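Rhamnosidase B (Bacillus sp., PDB 2OKX) hydrolyses terminal, non-reducing alpha-L-rhamnose residues of alpha-L-rhamnosides, as an enzyme of glycoside hydrolase family 78. Local coordinates at residues Ala8-Gly13 and His43-Ser48; Glu22-Arg27 and Trp129-Leu134; Thr89-Val94 and Glu161-Pro166. All coordinates share one frame; numbering follows the deposited sequence. Where two conformers were deposited one is given.

All three contacts lie in an N-terminal region of two facing beta sheets. Interaction 1 bridges the sheets, interaction 2 pairs two neighbouring strands within one of them, and interaction 3 lays a loop on the outer side of that same sheet. Interactions 2 and 3 have centres about 9 Å apart; strands 22-31 and 87-96 are neighbours, with Phe26 N 2.8 Å from Val92 O. Interaction 1 is centred about 11 Å from interaction 2, where Trp12 CE3 comes within 3.5 Å of Phe26 CZ. Its centre is about 15 Å from interaction 3, which it meets through Val94. Bound glycerol, probably from the crystallisation liquor, lies about 3 Å from the side chain of Trp163 and about 4 Å from that of Leu134.

Interaction 1 of 3, residues Ala8-Gly13 and His43-Ser48; sequences ASWIWG and HITADS
Trp10 and Thr45 meet through the far end of the indole and a methyl group, their side chains crossing obliquely. CH2 of Trp10 lies 3.5 Å from CG2 of Thr45, and the neighbouring ring atom Trp10 CZ2 is 3.7 Å from the same methyl. With CG of Trp10 anti to its carbonyl carbon (chi1 -83°), the side chain leaves its strand beside the backbone N, and the long indole spans the space to strand 41-47. The six-membered ring also reaches the backbone there: CZ3 of Trp10 is 4.0 Å from CA of Ala46, and Asp47 N lies near the ring plane, at the edge. On Thr45 the methyl is given to the tryptophan, while OG1, anti to the backbone N (chi1 -169°), is held by Phe72 O and Gln71 NE2; the residue thus separates its apolar and polar branches.

Trp12 adds a looser touch, its CZ3 4.5 Å from Asp47 O, and its ring makes a cation-pi contact with Arg24. The carboxylate of Asp47 is taken up by Tyr104 OH and Trp187 NE1. The Trp187 ring also stacks on Trp10, linking the two segments through a third residue.

No hydrogen bond joins the two segments. Their strand axes pass 9.0 Å apart, inclined at 42°, and belong to different sheets. Buried side chains of Trp10 and Thr45 interposed between two such layers are the mark of a beta sandwich, consistent with the galactose-binding-like fold of this N-terminal domain.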
loop_
_atom_site.group_PDB
_atom_site.type_symbol
_atom_site.label_atom_id
_atom_site.label_comp_id
_atom_site.label_asym_id
_atom_site.label_seq_id
_atom_site.Cartn_x
_atom_site.Cartn_y
_atom_site.Cartn_z
ATOM N N ALA A 8 -21.957 11.827 -23.120
ATOM C CA ALA A 8 -21.152 12.842 -22.460
ATOM C C ALA A 8 -19.756 12.787 -23.057
ATOM O O ALA A 8 -19.396 11.815 -23.722
ATOM C CB ALA A 8 -21.095 12.578 -20.958
ATOM N N SER A 9 -18.969 13.827 -22.814
ATOM C CA SER A 9 -17.618 13.881 -23.348
ATOM C C SER A 9 -16.571 14.044 -22.259
ATOM O O SER A 9 -16.827 14.666 -21.228
ATOM C CB SER A 9 -17.498 15.049 -24.332
ATOM O OG SER A 9 -18.463 14.945 -25.363
ATOM N N TRP A 10 -15.394 13.468 -22.488
ATOM C CA TRP A 10 -14.293 13.606 -21.548
ATOM C C TRP A 10 -13.899 15.074 -21.626
ATOM O O TRP A 10 -13.745 15.618 -22.723
ATOM C CB TRP A 10 -13.088 12.768 -21.972
ATOM C CG TRP A 10 -13.126 11.331 -21.578
ATOM C CD1 TRP A 10 -13.531 10.278 -22.341
ATOM C CD2 TRP A 10 -12.684 10.781 -20.331
ATOM N NE1 TRP A 10 -13.363 9.099 -21.651
ATOM C CE2 TRP A 10 -12.845 9.381 -20.413
ATOM C CE3 TRP A 10 -12.164 11.336 -19.154
ATOM C CZ2 TRP A 10 -12.502 8.525 -19.360
ATOM C CZ3 TRP A 10 -11.822 10.483 -18.105
ATOM C CH2 TRP A 10 -11.993 9.095 -18.218
ATOM N N ILE A 11 -13.740 15.720 -20.479
ATOM C CA ILE A 11 -13.356 17.122 -20.469
ATOM C C ILE A 11 -12.212 17.394 -19.505
ATOM O O ILE A 11 -11.976 16.638 -18.560
ATOM C CB ILE A 11 -14.534 18.037 -20.074
ATOM C CG1 ILE A 11 -14.996 17.711 -18.651
ATOM C CG2 ILE A 11 -15.676 17.872 -21.063
ATOM C CD1 ILE A 11 -16.067 18.653 -18.120
ATOM N N TRP A 12 -11.498 18.480 -19.762
ATOM C CA TRP A 12 -10.397 18.888 -18.909
ATOM C C TRP A 12 -10.323 20.407 -18.997
ATOM O O TRP A 12 -11.253 21.044 -19.495
ATOM C CB TRP A 12 -9.082 18.250 -19.374
ATOM C CG TRP A 12 -7.964 18.422 -18.381
ATOM C CD1 TRP A 12 -6.763 19.042 -18.591
ATOM C CD2 TRP A 12 -7.966 18.007 -17.007
ATOM N NE1 TRP A 12 -6.022 19.047 -17.430
ATOM C CE2 TRP A 12 -6.736 18.418 -16.444
ATOM C CE3 TRP A 12 -8.889 17.331 -16.196
ATOM C CZ2 TRP A 12 -6.405 18.175 -15.105
ATOM C CZ3 TRP A 12 -8.558 17.089 -14.861
ATOM C CH2 TRP A 12 -7.325 17.511 -14.333
ATOM N N GLY A 13 -9.234 20.982 -18.504
ATOM C CA GLY A 13 -9.067 22.422 -18.539
ATOM C C GLY A 13 -7.591 22.761 -18.552
ATOM O O GLY A 13 -6.761 21.909 -18.247
ATOM N N HIS A 43 -23.343 8.424 -13.779
ATOM C CA HIS A 43 -22.229 7.576 -14.182
ATOM C C HIS A 43 -20.999 8.457 -14.329
ATOM O O HIS A 43 -21.044 9.486 -15.001
ATOM C CB HIS A 43 -22.564 6.901 -15.508
ATOM C CG HIS A 43 -23.894 6.216 -15.508
ATOM N ND1 HIS A 43 -24.111 5.003 -14.888
ATOM C CD2 HIS A 43 -25.083 6.580 -16.048
ATOM C CE1 HIS A 43 -25.373 4.649 -15.048
ATOM N NE2 HIS A 43 -25.985 5.588 -15.748
ATOM N N ILE A 44 -19.894 8.047 -13.717
ATOM C CA ILE A 44 -18.692 8.864 -13.749
ATOM C C ILE A 44 -17.369 8.122 -13.577
ATOM O O ILE A 44 -17.302 7.055 -12.963
ATOM C CB ILE A 44 -18.774 9.944 -12.637
ATOM C CG1 ILE A 44 -17.485 10.766 -12.574
ATOM C CG2 ILE A 44 -19.029 9.271 -11.287
ATOM C CD1 ILE A 44 -17.518 11.865 -11.518
ATOM N N THR A 45 -16.323 8.704 -14.151
ATOM C CA THR A 45 -14.967 8.190 -14.026
ATOM C C THR A 45 -14.062 9.380 -14.299
ATOM O O THR A 45 -14.506 10.393 -14.838
ATOM C CB THR A 45 -14.657 7.035 -15.006
ATOM O OG1 THR A 45 -13.412 6.430 -14.630
ATOM C CG2 THR A 45 -14.544 7.540 -16.438
ATOM N N ALA A 46 -12.803 9.280 -13.898
ATOM C CA ALA A 46 -11.875 10.375 -14.107
ATOM C C ALA A 46 -10.441 9.878 -14.101
ATOM O O ALA A 46 -10.169 8.726 -13.771
ATOM C CB ALA A 46 -12.062 11.430 -13.032
ATOM N N ASP A 47 -9.532 10.763 -14.484
ATOM C CA ASP A 47 -8.109 10.465 -14.528
ATOM C C ASP A 47 -7.452 11.639 -13.808
ATOM O O ASP A 47 -7.521 12.763 -14.303
ATOM C CB ASP A 47 -7.632 10.407 -15.986
ATOM C CG ASP A 47 -6.188 9.969 -16.110
ATOM O OD1 ASP A 47 -5.364 10.439 -15.303
ATOM O OD2 ASP A 47 -5.875 9.167 -17.015
ATOM N N SER A 48 -6.780 11.402 -12.678
ATOM C CA SER A 48 -6.582 10.080 -12.079
ATOM C C SER A 48 -7.659 9.617 -11.091
ATOM O O SER A 48 -8.047 8.445 -11.093
ATOM C CB SER A 48 -5.229 10.053 -11.364
ATOM O OG SER A 48 -4.216 10.636 -12.161
#

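Interaction 2 of 3, residues Glu22-Arg27 and Trp129-Leu134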
loop_
_atom_site.group_PDB
_atom_site.type_symbol
_atom_site.label_atom_id
_atom_site.label_comp_id
_atom_site.label_asym_id
_atom_site.label_seq_id
_atom_site.Cartn_x
_atom_site.Cartn_y
_atom_site.Cartn_z
ATOM N N GLU A 22 -1.875 17.962 -10.176
ATOM C CA GLU A 22 -2.809 19.075 -10.275
ATOM C C GLU A 22 -4.226 18.683 -9.887
ATOM O O GLU A 22 -4.766 17.698 -10.384
ATOM C CB GLU A 22 -2.824 19.642 -11.703
ATOM C CG GLU A 22 -3.812 20.792 -11.899
ATOM C CD GLU A 22 -3.778 21.373 -13.304
ATOM O OE1 GLU A 22 -4.686 21.064 -14.114
ATOM O OE2 GLU A 22 -2.833 22.133 -13.597
ATOM N N TRP A 23 -4.822 19.464 -8.993
ATOM C CA TRP A 23 -6.193 19.222 -8.561
ATOM C C TRP A 23 -7.063 20.257 -9.273
ATOM O O TRP A 23 -6.859 21.461 -9.126
ATOM C CB TRP A 23 -6.295 19.360 -7.037
ATOM C CG TRP A 23 -5.546 18.275 -6.298
ATOM C CD1 TRP A 23 -4.741 17.311 -6.847
ATOM C CD2 TRP A 23 -5.540 18.043 -4.884
ATOM N NE1 TRP A 23 -4.239 16.494 -5.861
ATOM C CE2 TRP A 23 -4.712 16.921 -4.648
ATOM C CE3 TRP A 23 -6.154 18.672 -3.792
ATOM C CZ2 TRP A 23 -4.482 16.414 -3.362
ATOM C CZ3 TRP A 23 -5.925 18.166 -2.512
ATOM C CH2 TRP A 23 -5.096 17.048 -2.310
ATOM N N ARG A 24 -8.022 19.781 -10.058
ATOM C CA ARG A 24 -8.889 20.666 -10.826
ATOM C C ARG A 24 -10.374 20.502 -10.516
ATOM O O ARG A 24 -10.877 19.386 -10.397
ATOM C CB ARG A 24 -8.630 20.436 -12.317
ATOM C CG ARG A 24 -9.541 21.193 -13.269
ATOM C CD ARG A 24 -9.044 21.036 -14.704
ATOM N NE ARG A 24 -7.800 21.768 -14.924
ATOM C CZ ARG A 24 -7.721 23.088 -15.066
ATOM N NH1 ARG A 24 -8.819 23.834 -15.019
ATOM N NH2 ARG A 24 -6.542 23.668 -15.250
ATOM N N CYS A 25 -11.066 21.634 -10.399
ATOM C CA CYS A 25 -12.496 21.663 -10.101
ATOM C C CYS A 25 -13.351 21.769 -11.357
ATOM O O CYS A 25 -12.969 22.418 -12.330
ATOM C CB CYS A 25 -12.826 22.859 -9.204
ATOM S SG CYS A 25 -11.873 22.974 -7.679
ATOM N N PHE A 26 -14.518 21.130 -11.319
ATOM C CA PHE A 26 -15.463 21.171 -12.427
ATOM C C PHE A 26 -16.861 21.425 -11.873
ATOM O O PHE A 26 -17.216 20.916 -10.808
ATOM C CB PHE A 26 -15.462 19.856 -13.214
ATOM C CG PHE A 26 -14.180 19.585 -13.950
ATOM C CD1 PHE A 26 -13.116 18.948 -13.316
ATOM C CD2 PHE A 26 -14.032 19.979 -15.277
ATOM C CE1 PHE A 26 -11.924 18.708 -13.992
ATOM C CE2 PHE A 26 -12.845 19.744 -15.965
ATOM C CZ PHE A 26 -11.788 19.108 -15.322
ATOM N N ARG A 27 -17.644 22.223 -12.593
ATOM C CA ARG A 27 -19.008 22.540 -12.189
ATOM C C ARG A 27 -19.950 22.439 -13.379
ATOM O O ARG A 27 -19.648 22.918 -14.473
ATOM C CB ARG A 27 -19.094 23.950 -11.594
ATOM C CG ARG A 27 -18.551 24.079 -10.172
ATOM C CD ARG A 27 -18.573 25.528 -9.712
ATOM N NE ARG A 27 -19.918 26.096 -9.754
ATOM C CZ ARG A 27 -20.834 25.932 -8.806
ATOM N NH1 ARG A 27 -20.557 25.216 -7.723
ATOM N NH2 ARG A 27 -22.036 26.479 -8.945
ATOM N N TRP A 129 -19.574 23.033 -19.302
ATOM C CA TRP A 129 -19.144 22.994 -17.909
ATOM C C TRP A 129 -18.037 24.006 -17.647
ATOM O O TRP A 129 -17.330 24.421 -18.566
ATOM C CB TRP A 129 -18.652 21.591 -17.546
ATOM C CG TRP A 129 -19.753 20.594 -17.347
ATOM C CD1 TRP A 129 -20.814 20.365 -18.173
ATOM C CD2 TRP A 129 -19.879 19.665 -16.263
ATOM N NE1 TRP A 129 -21.596 19.351 -17.673
ATOM C CE2 TRP A 129 -21.045 18.902 -16.501
ATOM C CE3 TRP A 129 -19.121 19.402 -15.114
ATOM C CZ2 TRP A 129 -21.471 17.890 -15.630
ATOM C CZ3 TRP A 129 -19.544 18.396 -14.249
ATOM C CH2 TRP A 129 -20.709 17.654 -14.514
ATOM N N ARG A 130 -17.895 24.397 -16.385
ATOM C CA ARG A 130 -16.880 25.359 -15.966
ATOM C C ARG A 130 -15.761 24.609 -15.252
ATOM O O ARG A 130 -15.997 23.552 -14.659
ATOM C CB ARG A 130 -17.489 26.372 -15.000
ATOM C CG ARG A 130 -18.724 27.085 -15.521
ATOM C CD ARG A 130 -18.355 28.287 -16.362
ATOM N NE ARG A 130 -19.522 29.118 -16.643
ATOM C CZ ARG A 130 -19.457 30.365 -17.096
ATOM N NH1 ARG A 130 -18.278 30.929 -17.322
ATOM N NH2 ARG A 130 -20.570 31.051 -17.316
ATOM N N THR A 131 -14.552 25.161 -15.296
ATOM C CA THR A 131 -13.411 24.530 -14.644
ATOM C C THR A 131 -12.307 25.514 -14.276
ATOM O O THR A 131 -12.066 26.496 -14.982
ATOM C CB THR A 131 -12.800 23.424 -15.530
ATOM O OG1 THR A 131 -11.699 22.815 -14.845
ATOM C CG2 THR A 131 -12.308 24.004 -16.850
ATOM N N GLU A 132 -11.647 25.236 -13.156
ATOM C CA GLU A 132 -10.543 26.044 -12.641
ATOM C C GLU A 132 -9.745 25.156 -11.689
ATOM O O GLU A 132 -10.299 24.236 -11.087
ATOM C CB GLU A 132 -11.060 27.259 -11.856
ATOM C CG GLU A 132 -11.720 28.355 -12.686
ATOM C CD GLU A 132 -10.745 29.099 -13.586
ATOM O OE1 GLU A 132 -9.721 29.600 -13.072
ATOM O OE2 GLU A 132 -11.009 29.190 -14.806
ATOM N N ARG A 133 -8.449 25.417 -11.556
ATOM C CA ARG A 133 -7.639 24.624 -10.644
ATOM C C ARG A 133 -8.112 24.922 -9.232
ATOM O O ARG A 133 -8.626 26.010 -8.964
ATOM C CB ARG A 133 -6.158 24.990 -10.758
ATOM C CG ARG A 133 -5.435 24.372 -11.937
ATOM C CD ARG A 133 -3.937 24.443 -11.710
ATOM N NE ARG A 133 -3.565 23.775 -10.464
ATOM C CZ ARG A 133 -2.358 23.834 -9.912
ATOM N NH1 ARG A 133 -1.392 24.534 -10.491
ATOM N NH2 ARG A 133 -2.122 23.198 -8.775
ATOM N N LEU A 134 -7.945 23.958 -8.331
ATOM C CA LEU A 134 -8.328 24.170 -6.943
ATOM C C LEU A 134 -7.401 25.251 -6.405
ATOM O O LEU A 134 -6.179 25.086 -6.400
ATOM C CB LEU A 134 -8.144 22.889 -6.130
ATOM C CG LEU A 134 -8.479 22.988 -4.638
ATOM C CD1 LEU A 134 -9.976 23.205 -4.463
ATOM C CD2 LEU A 134 -8.047 21.707 -3.931
HETATM O O HOH W 1 -9.315 26.706 -16.170
#
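Arg133 and Leu134 pack against the start of strand 22-31 at one end of an antiparallel strand pair in the N-terminal beta sandwich; with Arg27 at the other end, they have the most surface buried here. Leu134 N gives Trp23 O a nearly straight hydrogen bond (2.8 Å, 179°). Its side chain runs beside that of Trp23, CD2 meeting the indole edge at CE3, while its other methyl, CD1, lies 3.7 Å from SG of Cys25.

Arg133 NE is 3.6 Å from Glu22 OE2, but the oxygen stands well out of the guanidinium plane: a long pairing of charges only, and doubtful because Arg133 was deposited in two conformers. Glu22 OE1 forms a salt bridge with Arg24 NE, the firmer part of a network in which Arg133 is a loose third member.

Arg27 exchanges two backbone hydrogen bonds with Arg130, and Trp129 packs against its carbonyl. Its guanidinium turns away to Asp170 and to the carbonyls of Trp163 and Leu165.

Between these ends, Thr131 OG1 is held twice: it donates to Cys25 O at 2.8 Å and accepts from Arg24 NH1 at 3.1 Å, lying in that guanidinium's plane. Glu132 N reaches Cys25 O from the opposite side of the carbonyl plane to Thr131 OG1. The same hydroxyl oxygen sits 3.5 Å above the ring of Phe26, offset toward its rim and closest to CE2.

Interaction 3 of 3, residues Thr89-Val94 and Glu161-Pro166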
loop_
_atom_site.group_PDB
_atom_site.type_symbol
_atom_site.label_atom_id
_atom_site.label_comp_id
_atom_site.label_asym_id
_atom_site.label_seq_id
_atom_site.Cartn_x
_atom_site.Cartn_y
_atom_site.Cartn_z
ATOM N N THR A 89 -26.874 21.349 -9.181
ATOM C CA THR A 89 -25.464 21.563 -9.471
ATOM C C THR A 89 -24.591 20.344 -9.191
ATOM O O THR A 89 -24.668 19.740 -8.118
ATOM C CB THR A 89 -24.910 22.739 -8.655
ATOM O OG1 THR A 89 -25.662 23.922 -8.956
ATOM C CG2 THR A 89 -23.439 22.974 -8.987
ATOM N N ILE A 90 -23.764 19.988 -10.170
ATOM C CA ILE A 90 -22.838 18.873 -10.038
ATOM C C ILE A 90 -21.451 19.488 -9.963
ATOM O O ILE A 90 -21.079 20.297 -10.818
ATOM C CB ILE A 90 -22.884 17.929 -11.256
ATOM C CG1 ILE A 90 -24.308 17.417 -11.478
ATOM C CG2 ILE A 90 -21.932 16.762 -11.037
ATOM C CD1 ILE A 90 -24.875 16.631 -10.306
ATOM N N ALA A 91 -20.694 19.122 -8.935
ATOM C CA ALA A 91 -19.345 19.645 -8.754
ATOM C C ALA A 91 -18.388 18.483 -8.566
ATOM O O ALA A 91 -18.694 17.518 -7.862
ATOM C CB ALA A 91 -19.296 20.563 -7.546
ATOM N N VAL A 92 -17.223 18.569 -9.195
ATOM C CA VAL A 92 -16.249 17.498 -9.090
ATOM C C VAL A 92 -14.834 18.012 -8.910
ATOM O O VAL A 92 -14.438 19.010 -9.519
ATOM C CB VAL A 92 -16.252 16.602 -10.349
ATOM C CG1 VAL A 92 -15.305 15.424 -10.146
ATOM C CG2 VAL A 92 -17.664 16.125 -10.663
ATOM N N LEU A 93 -14.081 17.329 -8.057
ATOM C CA LEU A 93 -12.684 17.660 -7.831
ATOM C C LEU A 93 -11.936 16.496 -8.458
ATOM O O LEU A 93 -12.154 15.346 -8.082
ATOM C CB LEU A 93 -12.352 17.722 -6.339
ATOM C CG LEU A 93 -10.850 17.866 -6.054
ATOM C CD1 LEU A 93 -10.384 19.244 -6.499
ATOM C CD2 LEU A 93 -10.570 17.670 -4.570
ATOM N N VAL A 94 -11.080 16.779 -9.431
ATOM C CA VAL A 94 -10.323 15.717 -10.068
ATOM C C VAL A 94 -8.844 15.892 -9.761
ATOM O O VAL A 94 -8.280 16.970 -9.955
ATOM C CB VAL A 94 -10.527 15.707 -11.606
ATOM C CG1 VAL A 94 -9.643 14.641 -12.245
ATOM C CG2 VAL A 94 -11.990 15.437 -11.938
ATOM N N GLU A 161 -13.584 28.363 -0.827
ATOM C CA GLU A 161 -14.224 27.347 0.007
ATOM C C GLU A 161 -15.559 26.781 -0.471
ATOM O O GLU A 161 -15.792 25.578 -0.359
ATOM C CB GLU A 161 -14.382 27.879 1.438
ATOM C CG GLU A 161 -15.405 28.996 1.589
ATOM C CD GLU A 161 -15.304 29.712 2.926
ATOM O OE1 GLU A 161 -14.321 30.458 3.129
ATOM O OE2 GLU A 161 -16.203 29.526 3.775
ATOM N N ASP A 162 -16.433 27.632 -1.002
ATOM C CA ASP A 162 -17.742 27.170 -1.455
ATOM C C ASP A 162 -17.843 26.850 -2.944
ATOM O O ASP A 162 -18.936 26.873 -3.506
ATOM C CB ASP A 162 -18.816 28.205 -1.101
ATOM C CG ASP A 162 -18.831 28.551 0.378
ATOM O OD1 ASP A 162 -18.733 27.627 1.213
ATOM O OD2 ASP A 162 -18.953 29.750 0.708
ATOM N N TRP A 163 -16.721 26.523 -3.578
ATOM C CA TRP A 163 -16.718 26.226 -5.009
ATOM C C TRP A 163 -17.640 25.086 -5.443
ATOM O O TRP A 163 -18.009 24.994 -6.616
ATOM C CB TRP A 163 -15.295 25.917 -5.490
ATOM C CG TRP A 163 -14.755 24.592 -5.010
ATOM C CD1 TRP A 163 -14.039 24.358 -3.873
ATOM C CD2 TRP A 163 -14.914 23.321 -5.654
ATOM N NE1 TRP A 163 -13.740 23.021 -3.767
ATOM C CE2 TRP A 163 -14.266 22.361 -4.846
ATOM C CE3 TRP A 163 -15.541 22.901 -6.833
ATOM C CZ2 TRP A 163 -14.228 21.001 -5.180
ATOM C CZ3 TRP A 163 -15.502 21.548 -7.168
ATOM C CH2 TRP A 163 -14.850 20.615 -6.341
ATOM N N ALA A 164 -18.011 24.214 -4.508
ATOM C CA ALA A 164 -18.868 23.081 -4.838
ATOM C C ALA A 164 -20.342 23.297 -4.518
ATOM O O ALA A 164 -21.177 22.450 -4.841
ATOM C CB ALA A 164 -18.365 21.828 -4.128
ATOM N N LEU A 165 -20.668 24.425 -3.897
ATOM C CA LEU A 165 -22.052 24.706 -3.533
ATOM C C LEU A 165 -22.895 25.211 -4.701
ATOM O O LEU A 165 -22.396 25.886 -5.598
ATOM C CB LEU A 165 -22.101 25.712 -2.380
ATOM C CG LEU A 165 -21.392 25.272 -1.096
ATOM C CD1 LEU A 165 -21.591 26.324 -0.017
ATOM C CD2 LEU A 165 -21.940 23.926 -0.634
ATOM N N PRO A 166 -24.194 24.876 -4.703
ATOM C CA PRO A 166 -25.142 25.276 -5.748
ATOM C C PRO A 166 -25.200 26.782 -6.004
ATOM O O PRO A 166 -25.318 27.220 -7.149
ATOM C CB PRO A 166 -26.471 24.734 -5.226
ATOM C CG PRO A 166 -26.053 23.491 -4.500
ATOM C CD PRO A 166 -24.839 23.968 -3.737
HETATM O O HOH W 2 -22.343 20.186 -5.975
#
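In Trp163 CG sits between the backbone N and the carbonyl carbon (chi1 71°), and from there the indole extends to Leu93 and Ala91, while in Thr89 OG1 lies anti to the carbonyl carbon (chi1 -58°) and faces Pro166. The indole meets the strand through CZ3 and CH2. CH2 of Trp163 lies 3.8 Å from CB of Leu93, and CZ3 is 3.9 Å from CB of Ala91; the backbone N of Leu93 is near the ring plane, at the edge. CB of Ala164 folds back over the centre of one indole face and also touches CB of Ala91 at 3.8 Å, so the small alanine of the strand is packed by both loop residues. Further along, Thr89 OG1 approaches CA of Pro166 at 3.5 Å and makes a weak hydrogen bond to Ser29.

The loop owes its shape to a type I beta turn, closed by a 3.0 Å hydrogen bond from Leu165 N to Asp162 O. No direct hydrogen bond ties loop to strand, but one water donates to both Thr89 O and Ala164 O, the latter at 2.8 Å. An alanine in place of Trp163 would probably open a gap beside CB of Ala91 and CB of Leu93 and take away the ring face on which CB of Ala164 rests.

Thr89 and Ala91 point opposite to Ile90 and Val92, which face strand 110-117 of the second sheet; the loop therefore covers the outer side of one layer of a beta sandwich.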